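Local atomic coordinates of xylose isomerase domain protein (Alicyclobacillus acidocaldarius subsp. acidocaldarius, PDB entry 3U0H), a protein that belongs to the xylose isomerase-like TIM-barrel family and is probably an isomerase, though its substrate is not established. Residues 73-76 / 77-80; 251-254 / 255-259. All blocks are in the same frame, centred on the assembly; numbering follows the deposited sequence. Where two conformers were deposited one is given.

Contact 1: 73-76 / 77-80; sequences YDSE and PVFL
Glu76 starts with CG trans to its main-chain nitrogen (chi1 -160°) and then bends sharply at the next bond (chi2 55°), which brings its carboxylate across to the side chain of Leu80, one helical turn on. OE2 of Glu76 rests 3.6 Å from Leu80 CG, and it also reaches the rim of the Phe79 ring, near the ring plane, at 3.8 Å from Phe79 CD2. In Ser75, by contrast, the hydroxyl is tucked between its own nitrogen and carbonyl carbon. From there OG of Ser75 leans on the beginning of helix 76-84, 3.2 Å from the Val78 methyl CG2 and 3.5 Å from Pro77 CD. Asp74 completes this side, its OD2 meeting the other methyl, CG1 of Val78, at 3.3 Å.

Ser75 is the N-cap residue, and the backbone ladder starts with its carbonyl: Phe79 N bonds to Ser75 O at 2.9 Å. The next rung, Leu80 N to Glu76 O, is 2.8 Å long and almost straight (176° at the hydrogen). Pro77 suits its place in the first turn, where a residue has no earlier helical carbonyl to which an N-H could be given.

The Glu76 carboxylate is divided between two arginines of helix 113-131, OE2 forming a salt bridge with Arg122 and OE1 another with Arg123; Arg123 also donates to the carbonyl of Asp74. A bound glycerol, probably from the crystallisation liquor, lies beside Glu76. The carboxylate thus lies against the hydrocarbon of Leu80 on its own helix while its charge is met by arginines of the neighbouring one. Asp74 and Glu76, acidic and at the N-terminal end of the helix, should interact favourably with its dipole, and the two arginines would be expected to keep Glu76 ionised.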
ATOM      1  N   TYR A  73     -10.876 -14.593  15.627  1.00 21.68           N
ATOM      2  CA  TYR A  73     -10.649 -16.031  15.563  1.00 22.72           C
ATOM      3  C   TYR A  73     -11.827 -16.744  14.930  1.00 23.01           C
ATOM      4  O   TYR A  73     -11.834 -17.958  14.897  1.00 26.98           O
ATOM      5  CB  TYR A  73     -10.258 -16.650  16.967  1.00 24.53           C
ATOM      6  CG  TYR A  73      -9.266 -15.751  17.713  1.00 23.63           C
ATOM      7  CD1 TYR A  73      -7.935 -15.780  17.405  1.00 24.03           C
ATOM      8  CD2 TYR A  73      -9.704 -14.780  18.622  1.00 23.13           C
ATOM      9  CE1 TYR A  73      -7.027 -14.940  18.042  1.00 26.39           C
ATOM     10  CE2 TYR A  73      -8.809 -13.917  19.254  1.00 22.62           C
ATOM     11  CZ  TYR A  73      -7.476 -13.998  18.951  1.00 24.17           C
ATOM     12  OH  TYR A  73      -6.537 -13.133  19.461  1.00 24.37           O
ATOM     13  N   ASP A  74     -12.775 -16.040  14.325  1.00 23.66           N
ATOM     14  CA  ASP A  74     -13.890 -16.721  13.662  1.00 23.22           C
ATOM     15  C   ASP A  74     -13.397 -17.416  12.404  1.00 24.39           C
ATOM     16  O   ASP A  74     -12.243 -17.248  11.977  1.00 23.90           O
ATOM     17  CB  ASP A  74     -14.992 -15.752  13.274  1.00 25.12           C
ATOM     18  CG  ASP A  74     -16.116 -15.690  14.294  1.00 31.06           C
ATOM     19  OD1 ASP A  74     -16.420 -16.726  14.905  1.00 36.33           O
ATOM     20  OD2 ASP A  74     -16.716 -14.613  14.510  1.00 30.89           O
ATOM     21  N   SER A  75     -14.280 -18.230  11.842  1.00 22.73           N
ATOM     22  CA  SER A  75     -14.129 -18.724  10.492  1.00 24.57           C
ATOM     23  C   SER A  75     -13.990 -17.509   9.527  1.00 24.62           C
ATOM     24  O   SER A  75     -14.426 -16.386   9.857  1.00 20.45           O
ATOM     25  CB  SER A  75     -15.355 -19.599  10.124  1.00 26.01           C
ATOM     26  OG  SER A  75     -16.543 -18.776  10.054  1.00 28.78           O
ATOM     27  N   GLU A  76     -13.367 -17.739   8.363  1.00 22.48           N
ATOM     28  CA  GLU A  76     -13.101 -16.667   7.401  1.00 25.14           C
ATOM     29  C   GLU A  76     -14.417 -15.972   6.956  1.00 26.45           C
ATOM     30  O   GLU A  76     -14.470 -14.747   7.006  1.00 27.25           O
ATOM     31  CB  GLU A  76     -12.281 -17.146   6.148  1.00 25.82           C
ATOM     32  CG  GLU A  76     -11.563 -16.026   5.343  1.00 26.26           C
ATOM     33  CD  GLU A  76     -10.609 -15.097   6.153  1.00 26.82           C
ATOM     34  OE1 GLU A  76      -9.940 -15.536   7.121  1.00 25.54           O
ATOM     35  OE2 GLU A  76     -10.495 -13.905   5.811  1.00 25.64           O
ATOM     36  N   PRO A  77     -15.478 -16.750   6.555  1.00 26.32           N
ATOM     37  CA  PRO A  77     -16.683 -16.083   6.048  1.00 24.54           C
ATOM     38  C   PRO A  77     -17.349 -15.198   7.124  1.00 24.21           C
ATOM     39  O   PRO A  77     -17.874 -14.157   6.791  1.00 23.26           O
ATOM     40  CB  PRO A  77     -17.600 -17.244   5.663  1.00 24.83           C
ATOM     41  CG  PRO A  77     -16.720 -18.469   5.622  1.00 25.98           C
ATOM     42  CD  PRO A  77     -15.695 -18.210   6.674  1.00 24.65           C
ATOM     43  N   VAL A  78     -17.324 -15.603   8.388  1.00 21.48           N
ATOM     44  CA  VAL A  78     -17.959 -14.794   9.444  1.00 21.69           C
ATOM     45  C   VAL A  78     -17.090 -13.572   9.712  1.00 25.47           C
ATOM     46  O   VAL A  78     -17.600 -12.453   9.851  1.00 29.54           O
ATOM     47  CB  VAL A  78     -18.203 -15.628  10.728  1.00 21.60           C
ATOM     48  CG1 VAL A  78     -18.745 -14.766  11.878  1.00 20.83           C
ATOM     49  CG2 VAL A  78     -19.113 -16.849  10.436  1.00 17.80           C
ATOM     50  N   PHE A  79     -15.769 -13.784   9.760  1.00 25.64           N
ATOM     51  CA  PHE A  79     -14.843 -12.699   9.963  1.00 25.60           C
ATOM     52  C   PHE A  79     -14.998 -11.647   8.865  1.00 24.80           C
ATOM     53  O   PHE A  79     -15.131 -10.460   9.153  1.00 25.61           O
ATOM     54  CB  PHE A  79     -13.358 -13.164  10.048  1.00 23.89           C
ATOM     55  CG  PHE A  79     -12.393 -12.032   9.954  1.00 21.61           C
ATOM     56  CD1 PHE A  79     -12.284 -11.144  10.992  1.00 23.08           C
ATOM     57  CD2 PHE A  79     -11.686 -11.791   8.793  1.00 22.53           C
ATOM     58  CE1 PHE A  79     -11.452 -10.052  10.913  1.00 23.97           C
ATOM     59  CE2 PHE A  79     -10.834 -10.711   8.707  1.00 24.15           C
ATOM     60  CZ  PHE A  79     -10.711  -9.840   9.790  1.00 24.45           C
ATOM     61  N   LEU A  80     -14.955 -12.069   7.617  1.00 23.96           N
ATOM     62  CA  LEU A  80     -15.099 -11.095   6.531  1.00 26.44           C
ATOM     63  C   LEU A  80     -16.403 -10.307   6.609  1.00 25.52           C
ATOM     64  O   LEU A  80     -16.444  -9.094   6.296  1.00 26.31           O
ATOM     65  CB  LEU A  80     -14.951 -11.728   5.152  1.00 24.99           C
ATOM     66  CG  LEU A  80     -13.514 -12.213   4.847  1.00 26.40           C
ATOM     67  CD1 LEU A  80     -13.431 -13.042   3.542  1.00 25.88           C
ATOM     68  CD2 LEU A  80     -12.462 -11.082   4.876  1.00 23.41           C
TER

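Contact 2: 251-254 / 255-259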
ATOM      1  N   VAL A 251     -11.250  -2.742  36.414  1.00 25.17           N
ATOM      2  CA  VAL A 251     -10.974  -3.527  37.618  1.00 25.44           C
ATOM      3  C   VAL A 251     -11.721  -4.846  37.517  1.00 26.19           C
ATOM      4  O   VAL A 251     -12.775  -4.996  38.118  1.00 26.40           O
ATOM      5  CB  VAL A 251     -11.303  -2.740  38.896  1.00 24.79           C
ATOM      6  CG1 VAL A 251     -11.046  -3.589  40.126  1.00 23.38           C
ATOM      7  CG2 VAL A 251     -10.445  -1.472  38.947  1.00 23.89           C
ATOM      8  N   LEU A 252     -11.210  -5.766  36.689  1.00 25.37           N
ATOM      9  CA  LEU A 252     -11.880  -7.035  36.499  1.00 27.64           C
ATOM     10  C   LEU A 252     -11.886  -7.733  37.867  1.00 26.26           C
ATOM     11  O   LEU A 252     -10.931  -7.627  38.605  1.00 24.61           O
ATOM     12  CB  LEU A 252     -11.200  -7.908  35.429  1.00 28.18           C
ATOM     13  CG  LEU A 252     -11.070  -7.307  34.019  1.00 29.98           C
ATOM     14  CD1 LEU A 252     -10.425  -8.314  33.072  1.00 31.55           C
ATOM     15  CD2 LEU A 252     -12.397  -6.889  33.415  1.00 29.90           C
ATOM     16  N   HIS A 253     -12.975  -8.396  38.218  1.00 27.11           N
ATOM     17  CA  HIS A 253     -13.093  -9.030  39.534  1.00 29.58           C
ATOM     18  C   HIS A 253     -14.049 -10.212  39.466  1.00 31.47           C
ATOM     19  O   HIS A 253     -14.972 -10.223  38.632  1.00 30.07           O
ATOM     20  CB  HIS A 253     -13.580  -7.993  40.529  1.00 31.34           C
ATOM     21  CG  HIS A 253     -14.892  -7.370  40.143  1.00 34.02           C
ATOM     22  ND1 HIS A 253     -14.977  -6.370  39.240  1.00 29.87           N
ATOM     23  CD2 HIS A 253     -16.219  -7.686  40.526  1.00 36.21           C
ATOM     24  CE1 HIS A 253     -16.278  -6.028  39.074  1.00 32.81           C
ATOM     25  NE2 HIS A 253     -17.042  -6.839  39.861  1.00 36.06           N
ATOM     26  N   GLU A 254     -13.852 -11.233  40.307  1.00 35.02           N
ATOM     27  CA  GLU A 254     -14.752 -12.436  40.273  1.00 36.54           C
ATOM     28  C   GLU A 254     -15.909 -12.347  41.271  1.00 35.71           C
ATOM     29  O   GLU A 254     -16.946 -13.025  41.124  1.00 34.12           O
ATOM     30  CB  GLU A 254     -13.954 -13.722  40.539  1.00 39.35           C
ATOM     31  CG  GLU A 254     -12.960 -14.053  39.441  1.00 40.67           C
ATOM     32  CD  GLU A 254     -12.315 -15.433  39.586  1.00 43.95           C
ATOM     33  OE1 GLU A 254     -12.574 -16.187  40.581  1.00 41.81           O
ATOM     34  OE2 GLU A 254     -11.536 -15.756  38.656  1.00 45.15           O
ATOM     35  N   THR A 255     -15.705 -11.474  42.252  1.00 34.70           N
ATOM     36  CA  THR A 255     -16.594 -11.317  43.371  0.50 34.68           C
ATOM     37  C   THR A 255     -16.916  -9.834  43.602  1.00 34.63           C
ATOM     38  O   THR A 255     -16.140  -8.993  43.278  1.00 33.81           O
ATOM     39  CB  THR A 255     -15.904 -11.890  44.626  0.50 34.75           C
ATOM     40  OG1 THR A 255     -14.561 -11.390  44.702  0.50 31.46           O
ATOM     41  CG2 THR A 255     -15.871 -13.441  44.565  0.50 35.23           C
ATOM     42  N   PRO A 256     -18.080  -9.527  44.189  1.00 37.14           N
ATOM     43  CA  PRO A 256     -18.376  -8.156  44.501  1.00 40.33           C
ATOM     44  C   PRO A 256     -17.180  -7.378  45.043  1.00 43.15           C
ATOM     45  O   PRO A 256     -16.558  -7.792  46.041  1.00 47.31           O
ATOM     46  CB  PRO A 256     -19.427  -8.278  45.593  1.00 40.66           C
ATOM     47  CG  PRO A 256     -20.162  -9.506  45.242  1.00 40.52           C
ATOM     48  CD  PRO A 256     -19.217 -10.403  44.500  1.00 39.41           C
ATOM     49  N   LEU A 257     -16.865  -6.276  44.359  1.00 44.00           N
ATOM     50  CA  LEU A 257     -15.914  -5.258  44.859  1.00 46.58           C
ATOM     51  C   LEU A 257     -16.525  -4.531  46.099  1.00 47.32           C
ATOM     52  O   LEU A 257     -17.745  -4.559  46.290  1.00 44.26           O
ATOM     53  CB  LEU A 257     -15.583  -4.229  43.760  1.00 43.40           C
ATOM     54  CG  LEU A 257     -14.722  -4.522  42.497  1.00 44.65           C
ATOM     55  CD1 LEU A 257     -14.920  -3.464  41.426  1.00 39.45           C
ATOM     56  CD2 LEU A 257     -13.246  -4.599  42.838  1.00 45.43           C
ATOM     57  N   ASP A 258     -15.688  -3.868  46.900  1.00 44.56           N
ATOM     58  CA  ASP A 258     -16.128  -3.240  48.159  1.00 50.08           C
ATOM     59  C   ASP A 258     -16.959  -1.958  47.914  1.00 45.68           C
ATOM     60  O   ASP A 258     -16.573  -1.157  47.053  1.00 45.80           O
ATOM     61  CB  ASP A 258     -14.881  -2.912  49.012  1.00 56.11           C
ATOM     62  CG  ASP A 258     -15.084  -3.167  50.503  1.00 63.83           C
ATOM     63  OD1 ASP A 258     -16.167  -2.816  51.036  1.00 72.16           O
ATOM     64  OD2 ASP A 258     -14.144  -3.707  51.150  1.00 68.94           O
ATOM     65  N   GLY A 259     -18.067  -1.757  48.655  1.00 40.22           N
ATOM     66  CA  GLY A 259     -18.863  -0.489  48.614  1.00 37.58           C
ATOM     67  C   GLY A 259     -20.144  -0.521  47.753  1.00 36.89           C
ATOM     68  O   GLY A 259     -20.740  -1.580  47.576  1.00 33.21           O
TER
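His253 and Leu257 meet by a CH-pi interaction, the leucine lying over one face of the imidazole. Leu257 CG is 3.8 Å from the ring centroid and 14° off the normal, while CD1 approaches ND1 of His253 at 3.6 Å; the two side chains cross at about a right angle.

One hydrogen bond sets the rotation of the ring. With CG between the backbone nitrogen and the carbonyl carbon (chi1 58°), the His253 ring turns ND1 back toward Val251. His253 ND1 donates to Val251 O over 2.8 Å, nearly straight at 171° and within the plane of the ring, which holds the ring turned with one face toward Leu257.

A close carbon-to-oxygen approach falls at the ring edge, near the ring plane, where CD2 of His253 lies 3.0 Å from the backbone oxygen of Thr255; as Thr255 is modelled in two conformers, this distance is less certain.

The apolar part is small: Leu257 CD2 packs on Val251 CG1 at 3.6 Å, the two side chains crossing at a slant. Val251 also touches Arg221 and Pro224, and its N-H bonds to the hydroxyl of Thr11, tying the loop to neighbouring loops.

The arrangement lies in an irregular loop that bends back on itself, leading from strand 246-249 to helix 261-280, the last beta-alpha connection of a TIM barrel.

Both contacts belong to connections that leave the C-terminal ends of strands in the eight-stranded parallel barrel, the side on which TIM-barrel enzymes generally carry their active sites. Contact 1 follows the third strand, 62-67, and opens helix 76-84; contact 2 follows the eighth, 246-249, and leads toward helix 261-280. Their centres are 34 Å apart and their nearest atoms about 15 Å apart, so they do not touch. Contact 1 lies farther out, its centre 23 Å from that of the chain against 18 Å for contact 2. The glycerol near Glu76 probably comes from the crystallisation liquor and does not by itself define a site, and no active-site residue is identified in either contact.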